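Local atomic coordinates of 1,3-1,4-beta-glucanase (Hordeum vulgare, PDB entry 1AQ0), a protein that hydrolyses the 1,4-beta linkages of mixed 1,3-1,4-beta-glucans, as a glycosyl hydrolase of family 17 built on a TIM barrel. Residues M7-P13 against F278-K283; L40-G45 against Y80-F85; L102-K107 against V154-R160. All coordinates share one frame; numbering follows the deposited sequence.

Interaction 1: residues M7-P13 against F278-K283; sequences MSANNLP and FNENQK
Asn-10 and Asn-281 meet with their amide planes almost perpendicular, 88° apart, where two loops of the TIM barrel come together: the one after the first strand, 2-4, and the one after the last, 273-274. Neither segment is regular helix or strand, and asparagine side chains take part in two of the four hydrogen bonds between them. Asn-281 works with both ends of its amide. Its OD1 takes the backbone N-H of Asn-10 on a lone pair in the carbonyl plane, with N to OD1 at 3.1 Å, while its ND2 gives a nearly straight bond (171°) to Asn-10 OD1 at 2.8 Å. That N-H lies in the donor's own amide plane but arrives above the acceptor's carbonyl plane, a consequence of the crossed amides. Gripped at both ends, the Asn-281 amide is fixed in its rotation. The amide of Asn-11, by contrast, lies nearly parallel to that of Asn-281; a water links Asn-11 OD1 to the backbone O of Asn-279 and N of Asn-281.

Next to this polar cluster, Gln-282 N donates to Ser-8 O at 3.0 Å. Ser-8, at the centre of an inverse gamma turn, also gives its N-H to Glu-280 OE1, 2.9 Å from Ser-8 N, from the anti side and tilted well out of the carboxylate plane. A second water donates to the same OE1.

The apolar end belongs to Phe-278. Helix 15-25 packs on this ring through Val-18 and Met-21. With CG beside its backbone N (chi1 -57°), Leu-12 brings CD2 to 3.6 Å from Phe-278 CB, and Pro-13 covers one ring face: its CD sits 4.1 Å from the Phe-278 centroid, displaced toward the rim nearest CZ.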
ATOM      1  N   MET A   7       0.160 -27.505  18.075  1.00 10.67           N
ATOM      2  CA  MET A   7       0.629 -28.759  18.656  1.00 12.34           C
ATOM      3  C   MET A   7      -0.215 -29.327  19.803  1.00 13.23           C
ATOM      4  O   MET A   7       0.282 -30.120  20.598  1.00 16.45           O
ATOM      5  CB  MET A   7       2.083 -28.596  19.115  1.00 11.48           C
ATOM      6  CG  MET A   7       3.064 -28.239  18.011  1.00 12.79           C
ATOM      7  SD  MET A   7       4.708 -27.886  18.659  1.00 17.80           S
ATOM      8  CE  MET A   7       5.531 -27.274  17.217  1.00 14.49           C
ATOM      9  N   SER A   8      -1.485 -28.946  19.890  1.00 14.32           N
ATOM     10  CA  SER A   8      -2.349 -29.453  20.957  1.00 14.52           C
ATOM     11  C   SER A   8      -2.922 -30.804  20.547  1.00 11.86           C
ATOM     12  O   SER A   8      -4.116 -30.941  20.298  1.00 10.85           O
ATOM     13  CB  SER A   8      -3.481 -28.464  21.262  1.00 14.62           C
ATOM     14  OG  SER A   8      -2.964 -27.181  21.573  1.00 16.64           O
ATOM     15  N   ALA A   9      -2.053 -31.802  20.481  1.00 12.95           N
ATOM     16  CA  ALA A   9      -2.448 -33.140  20.088  1.00 14.90           C
ATOM     17  C   ALA A   9      -1.386 -34.114  20.572  1.00 16.65           C
ATOM     18  O   ALA A   9      -0.253 -33.718  20.846  1.00 17.86           O
ATOM     19  CB  ALA A   9      -2.590 -33.216  18.566  1.00 13.76           C
ATOM     20  N   ASN A  10      -1.740 -35.392  20.638  1.00 17.57           N
ATOM     21  CA  ASN A  10      -0.808 -36.411  21.107  1.00 20.00           C
ATOM     22  C   ASN A  10      -0.419 -37.427  20.042  1.00 21.77           C
ATOM     23  O   ASN A  10       0.232 -38.431  20.351  1.00 23.18           O
ATOM     24  CB  ASN A  10      -1.410 -37.148  22.306  1.00 24.54           C
ATOM     25  CG  ASN A  10      -2.735 -37.826  21.977  1.00 27.85           C
ATOM     26  OD1 ASN A  10      -3.027 -38.138  20.820  1.00 29.14           O
ATOM     27  ND2 ASN A  10      -3.551 -38.043  22.998  1.00 33.88           N
ATOM     28  N   ASN A  11      -0.781 -37.159  18.790  1.00 20.39           N
ATOM     29  CA  ASN A  11      -0.487 -38.091  17.706  1.00 18.94           C
ATOM     30  C   ASN A  11       0.075 -37.445  16.441  1.00 18.03           C
ATOM     31  O   ASN A  11      -0.077 -37.990  15.344  1.00 19.84           O
ATOM     32  CB  ASN A  11      -1.756 -38.880  17.354  1.00 19.32           C
ATOM     33  CG  ASN A  11      -2.905 -37.980  16.922  1.00 18.81           C
ATOM     34  OD1 ASN A  11      -2.812 -36.750  16.997  1.00 18.39           O
ATOM     35  ND2 ASN A  11      -4.002 -38.587  16.481  1.00 18.38           N
ATOM     36  N   LEU A  12       0.723 -36.295  16.580  1.00 14.81           N
ATOM     37  CA  LEU A  12       1.281 -35.615  15.417  1.00 14.65           C
ATOM     38  C   LEU A  12       2.638 -36.183  15.017  1.00 17.04           C
ATOM     39  O   LEU A  12       3.312 -36.835  15.825  1.00 15.99           O
ATOM     40  CB  LEU A  12       1.405 -34.110  15.681  1.00 10.59           C
ATOM     41  CG  LEU A  12       0.134 -33.351  16.058  1.00 10.68           C
ATOM     42  CD1 LEU A  12       0.439 -31.863  16.106  1.00 12.83           C
ATOM     43  CD2 LEU A  12      -0.970 -33.634  15.056  1.00 10.83           C
ATOM     44  N   PRO A  13       3.033 -35.991  13.742  1.00 17.00           N
ATOM     45  CA  PRO A  13       4.321 -36.480  13.241  1.00 13.97           C
ATOM     46  C   PRO A  13       5.448 -35.719  13.926  1.00 13.88           C
ATOM     47  O   PRO A  13       5.228 -34.646  14.490  1.00 12.94           O
ATOM     48  CB  PRO A  13       4.265 -36.116  11.753  1.00 12.71           C
ATOM     49  CG  PRO A  13       2.815 -36.151  11.446  1.00 13.39           C
ATOM     50  CD  PRO A  13       2.217 -35.457  12.636  1.00 14.44           C
ATOM     51  N   PHE A 278      -2.470 -29.385  11.179  1.00  7.75           N
ATOM     52  CA  PHE A 278      -3.116 -30.653  11.510  1.00  6.80           C
ATOM     53  C   PHE A 278      -4.353 -30.484  12.365  1.00  8.19           C
ATOM     54  O   PHE A 278      -4.552 -29.450  13.008  1.00  9.00           O
ATOM     55  CB  PHE A 278      -2.172 -31.554  12.325  1.00  5.15           C
ATOM     56  CG  PHE A 278      -0.898 -31.917  11.629  1.00  6.99           C
ATOM     57  CD1 PHE A 278      -0.880 -32.914  10.660  1.00  6.86           C
ATOM     58  CD2 PHE A 278       0.288 -31.272  11.953  1.00  7.85           C
ATOM     59  CE1 PHE A 278       0.300 -33.260  10.019  1.00  8.04           C
ATOM     60  CE2 PHE A 278       1.475 -31.612  11.320  1.00  9.11           C
ATOM     61  CZ  PHE A 278       1.481 -32.609  10.349  1.00  8.36           C
ATOM     62  N   ASN A 279      -5.190 -31.517  12.351  1.00  9.08           N
ATOM     63  CA  ASN A 279      -6.367 -31.576  13.206  1.00  6.96           C
ATOM     64  C   ASN A 279      -5.712 -31.814  14.578  1.00  5.15           C
ATOM     65  O   ASN A 279      -4.734 -32.561  14.686  1.00  7.27           O
ATOM     66  CB  ASN A 279      -7.249 -32.783  12.842  1.00  7.16           C
ATOM     67  CG  ASN A 279      -8.221 -32.495  11.707  1.00  8.80           C
ATOM     68  OD1 ASN A 279      -8.465 -31.344  11.356  1.00 10.89           O
ATOM     69  ND2 ASN A 279      -8.790 -33.548  11.137  1.00  5.97           N
ATOM     70  N   GLU A 280      -6.208 -31.162  15.615  1.00  7.52           N
ATOM     71  CA  GLU A 280      -5.619 -31.312  16.937  1.00  6.26           C
ATOM     72  C   GLU A 280      -6.599 -31.959  17.896  1.00  8.99           C
ATOM     73  O   GLU A 280      -7.588 -31.345  18.300  1.00 10.46           O
ATOM     74  CB  GLU A 280      -5.156 -29.948  17.438  1.00  6.74           C
ATOM     75  CG  GLU A 280      -3.985 -29.417  16.635  1.00  8.49           C
ATOM     76  CD  GLU A 280      -3.681 -27.976  16.928  1.00 10.96           C
ATOM     77  OE1 GLU A 280      -3.371 -27.652  18.087  1.00 11.59           O
ATOM     78  OE2 GLU A 280      -3.744 -27.160  15.985  1.00 16.61           O
ATOM     79  N   ASN A 281      -6.316 -33.207  18.266  1.00 13.15           N
ATOM     80  CA  ASN A 281      -7.195 -33.974  19.147  1.00 13.82           C
ATOM     81  C   ASN A 281      -7.288 -33.565  20.619  1.00 16.40           C
ATOM     82  O   ASN A 281      -8.148 -34.067  21.342  1.00 17.55           O
ATOM     83  CB  ASN A 281      -6.920 -35.481  19.018  1.00 13.65           C
ATOM     84  CG  ASN A 281      -5.576 -35.899  19.586  1.00 12.49           C
ATOM     85  OD1 ASN A 281      -4.778 -35.076  20.023  1.00 16.38           O
ATOM     86  ND2 ASN A 281      -5.320 -37.193  19.575  1.00 17.94           N
ATOM     87  N   GLN A 282      -6.428 -32.658  21.069  1.00 16.49           N
ATOM     88  CA  GLN A 282      -6.488 -32.221  22.457  1.00 16.81           C
ATOM     89  C   GLN A 282      -7.147 -30.864  22.611  1.00 18.40           C
ATOM     90  O   GLN A 282      -6.917 -30.158  23.590  1.00 20.79           O
ATOM     91  CB  GLN A 282      -5.114 -32.257  23.120  1.00 16.24           C
ATOM     92  CG  GLN A 282      -4.628 -33.671  23.363  1.00 19.38           C
ATOM     93  CD  GLN A 282      -3.301 -33.730  24.079  1.00 24.95           C
ATOM     94  OE1 GLN A 282      -2.940 -34.763  24.636  1.00 32.26           O
ATOM     95  NE2 GLN A 282      -2.555 -32.633  24.053  1.00 28.34           N
ATOM     96  N   LYS A 283      -7.924 -30.479  21.607  1.00 20.99           N
ATOM     97  CA  LYS A 283      -8.665 -29.228  21.657  1.00 22.62           C
ATOM     98  C   LYS A 283     -10.096 -29.605  22.022  1.00 23.75           C
ATOM     99  O   LYS A 283     -10.399 -30.791  22.179  1.00 23.14           O
ATOM    100  CB  LYS A 283      -8.617 -28.509  20.307  1.00 21.87           C
ATOM    101  CG  LYS A 283      -7.397 -27.635  20.130  1.00 22.70           C
ATOM    102  CD  LYS A 283      -7.414 -26.966  18.770  1.00 30.23           C
ATOM    103  CE  LYS A 283      -6.418 -25.823  18.694  1.00 34.64           C
ATOM    104  NZ  LYS A 283      -6.852 -24.667  19.528  1.00 38.79           N
TER
HETATM  105  O   HOH W   1      -2.841 -25.129  18.984  1.00 30.51           O
HETATM  106  O   HOH W   2      -4.711 -34.733  16.363  1.00  9.29           O

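Interaction 2: residues L40-G45 against Y80-F85; sequences LQAVGG and YPKVSF
Leu-40 crosses the face of Tyr-80 at about a right angle, its CB 3.7 Å from the centroid of the tyrosine ring and only 6° off the normal, a centred CH-pi contact. From there the leucine forks. CD1 reaches across the same ring to Tyr-80 CE2 at 3.6 Å, and CD2 turns to Phe-85, meeting CE1 at 3.9 Å, so one side chain bridges two aromatic residues. Gln-41 approaches Tyr-80 differently: its CG stands at the ring edge near CE1, with the amide and ring planes 14° apart. Val-83 presents CG2 to the helix, touching Leu-40 O and Val-43 CG1. Its other methyl, CG1, is anti to the backbone N (chi1 178°) and sits over the centre of one face of Phe-85, which brings the valine into both halves of the apolar cluster.

A backbone bond accompanies this packing. A type I turn from Tyr-80 to Val-83 leads into strand 84-92, and the carbonyl of Lys-82 in that turn receives Gly-45 N at 2.7 Å, with the donor lying above the carbonyl plane. A water joins Val-43 O to Ser-84 N. Farther out, Ser-84 bonds through its backbone to Val-50 of the adjacent barrel strand 49-54, while Val-43 and Val-83 both rest on that residue.

The contact thus ties the last part of helix 37-43 and the residues after it to the turn that leads into strand 84-92. Its chemistry implies a division of labour: apolar side chains fill the interface, and a short glycine N-H bond holds the chain just beyond the helix close to the turn.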
ATOM      1  N   LEU A  40      12.173 -25.767  16.250  1.00 10.87           N
ATOM      2  CA  LEU A  40      13.207 -24.782  15.935  1.00  9.83           C
ATOM      3  C   LEU A  40      14.489 -25.442  15.436  1.00 13.07           C
ATOM      4  O   LEU A  40      15.162 -24.912  14.556  1.00 12.29           O
ATOM      5  CB  LEU A  40      13.472 -23.864  17.132  1.00  8.02           C
ATOM      6  CG  LEU A  40      12.315 -22.913  17.450  1.00 10.69           C
ATOM      7  CD1 LEU A  40      12.614 -22.121  18.695  1.00 12.21           C
ATOM      8  CD2 LEU A  40      12.081 -21.976  16.278  1.00 11.43           C
ATOM      9  N   GLN A  41      14.790 -26.629  15.951  1.00 14.20           N
ATOM     10  CA  GLN A  41      15.979 -27.365  15.527  1.00 16.81           C
ATOM     11  C   GLN A  41      15.781 -27.871  14.094  1.00 15.61           C
ATOM     12  O   GLN A  41      16.671 -27.741  13.254  1.00 17.89           O
ATOM     13  CB  GLN A  41      16.265 -28.529  16.496  1.00 19.39           C
ATOM     14  CG  GLN A  41      16.833 -28.066  17.859  1.00 31.31           C
ATOM     15  CD  GLN A  41      16.678 -29.091  18.989  1.00 35.55           C
ATOM     16  OE1 GLN A  41      16.859 -30.293  18.791  1.00 38.79           O
ATOM     17  NE2 GLN A  41      16.351 -28.604  20.185  1.00 35.82           N
ATOM     18  N   ALA A  42      14.578 -28.358  13.802  1.00 14.71           N
ATOM     19  CA  ALA A  42      14.240 -28.895  12.485  1.00 14.30           C
ATOM     20  C   ALA A  42      14.028 -27.872  11.360  1.00 13.85           C
ATOM     21  O   ALA A  42      14.270 -28.177  10.193  1.00 15.24           O
ATOM     22  CB  ALA A  42      13.020 -29.792  12.597  1.00 11.93           C
ATOM     23  N   VAL A  43      13.567 -26.673  11.698  1.00 13.76           N
ATOM     24  CA  VAL A  43      13.307 -25.652  10.687  1.00 13.23           C
ATOM     25  C   VAL A  43      14.550 -24.854  10.277  1.00 14.49           C
ATOM     26  O   VAL A  43      14.533 -24.147   9.273  1.00 12.60           O
ATOM     27  CB  VAL A  43      12.155 -24.693  11.142  1.00 12.58           C
ATOM     28  CG1 VAL A  43      12.635 -23.725  12.218  1.00 10.10           C
ATOM     29  CG2 VAL A  43      11.562 -23.953   9.952  1.00 11.33           C
ATOM     30  N   GLY A  44      15.629 -24.968  11.046  1.00 15.60           N
ATOM     31  CA  GLY A  44      16.848 -24.245  10.723  1.00 13.97           C
ATOM     32  C   GLY A  44      17.452 -24.640   9.385  1.00 14.95           C
ATOM     33  O   GLY A  44      17.468 -25.816   9.026  1.00 15.21           O
ATOM     34  N   GLY A  45      17.917 -23.649   8.634  1.00 13.91           N
ATOM     35  CA  GLY A  45      18.537 -23.906   7.343  1.00 16.32           C
ATOM     36  C   GLY A  45      17.618 -24.321   6.205  1.00 16.14           C
ATOM     37  O   GLY A  45      18.098 -24.733   5.144  1.00 16.27           O
ATOM     38  N   TYR A  80      19.299 -20.266  17.927  1.00 16.34           N
ATOM     39  CA  TYR A  80      19.011 -20.872  16.625  1.00 15.48           C
ATOM     40  C   TYR A  80      19.378 -19.927  15.485  1.00 15.68           C
ATOM     41  O   TYR A  80      18.502 -19.392  14.805  1.00 12.98           O
ATOM     42  CB  TYR A  80      17.526 -21.257  16.533  1.00 15.76           C
ATOM     43  CG  TYR A  80      17.058 -22.135  17.668  1.00 16.98           C
ATOM     44  CD1 TYR A  80      17.291 -23.510  17.657  1.00 17.02           C
ATOM     45  CD2 TYR A  80      16.411 -21.583  18.773  1.00 16.58           C
ATOM     46  CE1 TYR A  80      16.889 -24.314  18.723  1.00 18.44           C
ATOM     47  CE2 TYR A  80      16.007 -22.377  19.840  1.00 15.69           C
ATOM     48  CZ  TYR A  80      16.245 -23.739  19.810  1.00 16.82           C
ATOM     49  OH  TYR A  80      15.817 -24.528  20.857  1.00 21.67           O
ATOM     50  N   PRO A  81      20.688 -19.760  15.218  1.00 18.38           N
ATOM     51  CA  PRO A  81      21.177 -18.876  14.154  1.00 17.98           C
ATOM     52  C   PRO A  81      20.796 -19.276  12.726  1.00 15.38           C
ATOM     53  O   PRO A  81      20.839 -18.446  11.825  1.00 18.63           O
ATOM     54  CB  PRO A  81      22.691 -18.898  14.368  1.00 15.97           C
ATOM     55  CG  PRO A  81      22.933 -20.272  14.898  1.00 15.84           C
ATOM     56  CD  PRO A  81      21.817 -20.421  15.901  1.00 17.72           C
ATOM     57  N   LYS A  82      20.436 -20.538  12.518  1.00 15.37           N
ATOM     58  CA  LYS A  82      20.059 -21.013  11.185  1.00 14.33           C
ATOM     59  C   LYS A  82      18.569 -20.824  10.875  1.00 14.91           C
ATOM     60  O   LYS A  82      18.117 -21.159   9.778  1.00 14.52           O
ATOM     61  CB  LYS A  82      20.422 -22.490  11.020  1.00 14.74           C
ATOM     62  CG  LYS A  82      21.875 -22.808  11.296  1.00 16.37           C
ATOM     63  CD  LYS A  82      22.131 -24.292  11.170  1.00 20.01           C
ATOM     64  CE  LYS A  82      23.595 -24.608  11.437  1.00 23.06           C
ATOM     65  NZ  LYS A  82      23.932 -26.001  11.042  1.00 29.56           N
ATOM     66  N   VAL A  83      17.797 -20.348  11.851  1.00 13.98           N
ATOM     67  CA  VAL A  83      16.363 -20.137  11.643  1.00 12.98           C
ATOM     68  C   VAL A  83      16.064 -18.748  11.088  1.00 12.04           C
ATOM     69  O   VAL A  83      16.590 -17.749  11.573  1.00 13.02           O
ATOM     70  CB  VAL A  83      15.552 -20.351  12.952  1.00 13.28           C
ATOM     71  CG1 VAL A  83      14.062 -20.068  12.715  1.00 10.58           C
ATOM     72  CG2 VAL A  83      15.736 -21.772  13.450  1.00 11.22           C
ATOM     73  N   SER A  84      15.217 -18.693  10.065  1.00 12.33           N
ATOM     74  CA  SER A  84      14.833 -17.426   9.458  1.00 12.82           C
ATOM     75  C   SER A  84      13.667 -16.805  10.231  1.00 12.79           C
ATOM     76  O   SER A  84      12.516 -16.900   9.813  1.00 12.92           O
ATOM     77  CB  SER A  84      14.433 -17.645   8.000  1.00 13.38           C
ATOM     78  OG  SER A  84      15.478 -18.284   7.287  1.00 22.14           O
ATOM     79  N   PHE A  85      13.966 -16.217  11.384  1.00 11.67           N
ATOM     80  CA  PHE A  85      12.945 -15.583  12.204  1.00 11.40           C
ATOM     81  C   PHE A  85      12.431 -14.334  11.511  1.00 13.01           C
ATOM     82  O   PHE A  85      13.211 -13.542  10.980  1.00 14.45           O
ATOM     83  CB  PHE A  85      13.507 -15.204  13.575  1.00  9.47           C
ATOM     84  CG  PHE A  85      13.758 -16.376  14.473  1.00 11.22           C
ATOM     85  CD1 PHE A  85      12.695 -17.081  15.025  1.00 12.06           C
ATOM     86  CD2 PHE A  85      15.052 -16.763  14.785  1.00 10.03           C
ATOM     87  CE1 PHE A  85      12.920 -18.163  15.883  1.00 12.16           C
ATOM     88  CE2 PHE A  85      15.290 -17.841  15.641  1.00 12.15           C
ATOM     89  CZ  PHE A  85      14.219 -18.540  16.190  1.00 10.25           C
TER
HETATM   90  O   HOH W   3      14.182 -21.258   9.024  1.00 14.61           O

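Interaction 3: residues L102-K107 against V154-R160; sequences LVPAMK and VVQFLAR
The ring of Phe-157 is met obliquely by two neighbours from helix 102-115: Met-106 brings CB to within 3.7 Å of Phe-157 CE2, and Lys-107 lays its aliphatic CG 3.8 Å from Phe-157 CE1. The methionine sulfur adds a Met-aromatic contact, with SD 5.0 Å from the centroid of Phe-157 and 52° off the ring normal. The other flat group, the guanidinium of Arg-160, has Phe-157 CA over one face, offset toward the rim, and Lys-107 NZ at its edge. NZ and Arg-160 NH2 are 3.4 Å apart. Both are donors, so no hydrogen bond joins them, and the like charges would be expected to disfavour each other at this exposed margin of the contact.

Phe-157 reaches across because its CG is anti to the backbone N (chi1 166°), which carries the ring out toward the neighbouring helix. The two helices, 102-115 and 145-161, lie side by side in the outer helical layer of the TIM barrel and run roughly parallel: the short segments have axes 10.3 Å apart at closest approach and 21° between their directions. On the side facing the strands, Met-106 bends at chi3 so that its CE touches Val-154 CG2, and the same valine methyl takes Val-103 CG2 at 3.9 Å and Leu-102 CD2 slightly farther off. This apolar group packs on strand 122-128, where Thr-125 touches Leu-102, Met-106 and Val-154.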
ATOM      1  N   LEU A 102       1.182  -6.458  28.309  1.00 19.02           N
ATOM      2  CA  LEU A 102       1.440  -6.523  26.876  1.00 17.00           C
ATOM      3  C   LEU A 102       2.535  -5.583  26.372  1.00 15.45           C
ATOM      4  O   LEU A 102       3.576  -6.039  25.902  1.00 15.66           O
ATOM      5  CB  LEU A 102       0.127  -6.299  26.119  1.00 17.59           C
ATOM      6  CG  LEU A 102      -0.152  -7.034  24.809  1.00 20.19           C
ATOM      7  CD1 LEU A 102       0.265  -8.498  24.892  1.00 17.81           C
ATOM      8  CD2 LEU A 102      -1.638  -6.912  24.515  1.00 16.91           C
ATOM      9  N   VAL A 103       2.319  -4.276  26.472  1.00 15.15           N
ATOM     10  CA  VAL A 103       3.324  -3.324  26.000  1.00 14.64           C
ATOM     11  C   VAL A 103       4.666  -3.466  26.722  1.00 13.75           C
ATOM     12  O   VAL A 103       5.715  -3.480  26.079  1.00 15.16           O
ATOM     13  CB  VAL A 103       2.806  -1.866  26.046  1.00 14.92           C
ATOM     14  CG1 VAL A 103       3.896  -0.902  25.606  1.00 17.53           C
ATOM     15  CG2 VAL A 103       1.598  -1.727  25.137  1.00 16.36           C
ATOM     16  N   PRO A 104       4.658  -3.585  28.064  1.00 16.33           N
ATOM     17  CA  PRO A 104       5.932  -3.730  28.783  1.00 15.58           C
ATOM     18  C   PRO A 104       6.727  -4.941  28.274  1.00 15.52           C
ATOM     19  O   PRO A 104       7.935  -4.847  28.024  1.00 15.03           O
ATOM     20  CB  PRO A 104       5.480  -3.932  30.226  1.00 16.04           C
ATOM     21  CG  PRO A 104       4.249  -3.110  30.299  1.00 18.58           C
ATOM     22  CD  PRO A 104       3.540  -3.452  29.014  1.00 14.88           C
ATOM     23  N   ALA A 105       6.035  -6.065  28.088  1.00 15.49           N
ATOM     24  CA  ALA A 105       6.675  -7.285  27.600  1.00 13.18           C
ATOM     25  C   ALA A 105       7.229  -7.095  26.186  1.00 14.65           C
ATOM     26  O   ALA A 105       8.343  -7.528  25.891  1.00 13.87           O
ATOM     27  CB  ALA A 105       5.694  -8.449  27.640  1.00 12.87           C
ATOM     28  N   MET A 106       6.459  -6.445  25.316  1.00 13.43           N
ATOM     29  CA  MET A 106       6.907  -6.212  23.944  1.00 11.81           C
ATOM     30  C   MET A 106       8.129  -5.301  23.923  1.00 11.68           C
ATOM     31  O   MET A 106       9.073  -5.546  23.170  1.00 12.24           O
ATOM     32  CB  MET A 106       5.789  -5.607  23.086  1.00 12.53           C
ATOM     33  CG  MET A 106       4.634  -6.558  22.774  1.00 14.32           C
ATOM     34  SD  MET A 106       3.461  -5.844  21.582  1.00 23.13           S
ATOM     35  CE  MET A 106       2.282  -5.149  22.632  1.00 16.26           C
ATOM     36  N   LYS A 107       8.114  -4.261  24.756  1.00 14.48           N
ATOM     37  CA  LYS A 107       9.231  -3.317  24.840  1.00 15.95           C
ATOM     38  C   LYS A 107      10.495  -4.038  25.268  1.00 16.43           C
ATOM     39  O   LYS A 107      11.558  -3.848  24.677  1.00 17.18           O
ATOM     40  CB  LYS A 107       8.951  -2.228  25.873  1.00 21.42           C
ATOM     41  CG  LYS A 107       8.094  -1.063  25.422  1.00 31.27           C
ATOM     42  CD  LYS A 107       7.854  -0.141  26.620  1.00 40.51           C
ATOM     43  CE  LYS A 107       8.111   1.329  26.305  1.00 46.16           C
ATOM     44  NZ  LYS A 107       6.952   1.995  25.642  1.00 50.29           N
ATOM     45  N   VAL A 154      -0.776  -0.266  22.461  1.00 13.58           N
ATOM     46  CA  VAL A 154      -0.228  -1.333  21.617  1.00 12.07           C
ATOM     47  C   VAL A 154       0.022  -0.810  20.195  1.00 13.74           C
ATOM     48  O   VAL A 154       1.134  -0.908  19.675  1.00 13.26           O
ATOM     49  CB  VAL A 154      -1.184  -2.559  21.569  1.00 13.48           C
ATOM     50  CG1 VAL A 154      -0.793  -3.514  20.440  1.00 10.84           C
ATOM     51  CG2 VAL A 154      -1.155  -3.290  22.904  1.00 12.55           C
ATOM     52  N   VAL A 155      -1.011  -0.231  19.587  1.00 15.60           N
ATOM     53  CA  VAL A 155      -0.921   0.316  18.234  1.00 14.83           C
ATOM     54  C   VAL A 155       0.155   1.405  18.164  1.00 15.65           C
ATOM     55  O   VAL A 155       0.933   1.460  17.208  1.00 18.55           O
ATOM     56  CB  VAL A 155      -2.297   0.872  17.771  1.00 13.76           C
ATOM     57  CG1 VAL A 155      -2.155   1.643  16.479  1.00 14.87           C
ATOM     58  CG2 VAL A 155      -3.288  -0.277  17.582  1.00 15.83           C
ATOM     59  N   GLN A 156       0.228   2.236  19.203  1.00 18.15           N
ATOM     60  CA  GLN A 156       1.219   3.312  19.262  1.00 18.88           C
ATOM     61  C   GLN A 156       2.639   2.755  19.334  1.00 18.18           C
ATOM     62  O   GLN A 156       3.552   3.291  18.708  1.00 20.16           O
ATOM     63  CB  GLN A 156       0.915   4.256  20.434  1.00 21.80           C
ATOM     64  CG  GLN A 156      -0.351   5.092  20.203  1.00 29.15           C
ATOM     65  CD  GLN A 156      -0.977   5.646  21.482  1.00 35.31           C
ATOM     66  OE1 GLN A 156      -0.317   5.758  22.524  1.00 39.20           O
ATOM     67  NE2 GLN A 156      -2.262   5.998  21.405  1.00 33.04           N
ATOM     68  N   PHE A 157       2.817   1.655  20.059  1.00 17.84           N
ATOM     69  CA  PHE A 157       4.129   1.017  20.171  1.00 16.45           C
ATOM     70  C   PHE A 157       4.529   0.460  18.810  1.00 14.09           C
ATOM     71  O   PHE A 157       5.671   0.606  18.380  1.00 14.78           O
ATOM     72  CB  PHE A 157       4.099  -0.115  21.216  1.00 16.63           C
ATOM     73  CG  PHE A 157       5.293  -1.040  21.156  1.00 19.33           C
ATOM     74  CD1 PHE A 157       6.501  -0.686  21.747  1.00 20.15           C
ATOM     75  CD2 PHE A 157       5.214  -2.257  20.486  1.00 20.28           C
ATOM     76  CE1 PHE A 157       7.609  -1.527  21.667  1.00 16.93           C
ATOM     77  CE2 PHE A 157       6.318  -3.103  20.403  1.00 18.27           C
ATOM     78  CZ  PHE A 157       7.515  -2.735  20.994  1.00 17.73           C
ATOM     79  N   LEU A 158       3.570  -0.172  18.137  1.00 16.36           N
ATOM     80  CA  LEU A 158       3.792  -0.774  16.824  1.00 14.95           C
ATOM     81  C   LEU A 158       4.125   0.282  15.782  1.00 13.44           C
ATOM     82  O   LEU A 158       5.007   0.077  14.943  1.00 16.76           O
ATOM     83  CB  LEU A 158       2.557  -1.575  16.385  1.00 13.18           C
ATOM     84  CG  LEU A 158       2.133  -2.731  17.296  1.00 10.26           C
ATOM     85  CD1 LEU A 158       0.831  -3.330  16.805  1.00 11.12           C
ATOM     86  CD2 LEU A 158       3.225  -3.778  17.344  1.00 10.36           C
ATOM     87  N   ALA A 159       3.428   1.414  15.840  1.00 15.82           N
ATOM     88  CA  ALA A 159       3.668   2.506  14.900  1.00 15.54           C
ATOM     89  C   ALA A 159       5.098   3.005  15.044  1.00 18.51           C
ATOM     90  O   ALA A 159       5.817   3.149  14.055  1.00 18.76           O
ATOM     91  CB  ALA A 159       2.693   3.640  15.145  1.00 18.08           C
ATOM     92  N   ARG A 160       5.531   3.197  16.287  1.00 20.39           N
ATOM     93  CA  ARG A 160       6.884   3.680  16.555  1.00 24.23           C
ATOM     94  C   ARG A 160       7.997   2.704  16.171  1.00 23.88           C
ATOM     95  O   ARG A 160       9.097   3.134  15.826  1.00 25.85           O
ATOM     96  CB  ARG A 160       7.041   4.067  18.029  1.00 27.07           C
ATOM     97  CG  ARG A 160       6.148   5.218  18.482  1.00 36.39           C
ATOM     98  CD  ARG A 160       6.372   5.583  19.957  1.00 42.34           C
ATOM     99  NE  ARG A 160       6.942   4.478  20.728  1.00 47.71           N
ATOM    100  CZ  ARG A 160       6.368   3.901  21.783  1.00 50.32           C
ATOM    101  NH1 ARG A 160       5.183   4.313  22.223  1.00 47.05           N
ATOM    102  NH2 ARG A 160       6.985   2.897  22.396  1.00 51.36           N
TER

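In the fold
The three contacts lie in one TIM barrel of parallel strands: one between loops, one between a helix and the approach to a strand, one between outer helices. Interaction 1 joins the loops after strands 2-4 and 273-274, neighbours in the sheet although 264 residues lie between the segments, and so links the two ends of the fold. Interactions 2 and 3 follow in series within that span. Strand 84-92, which interaction 2 approaches, and helix 102-115 of interaction 3 are consecutive elements, joined by a loop. Centres of interactions 1 and 2 are about 23 Å apart, of 2 and 3 about 26 Å, and of 1 and 3, on opposite sides of the chain's centre, about 32 Å; none touches another.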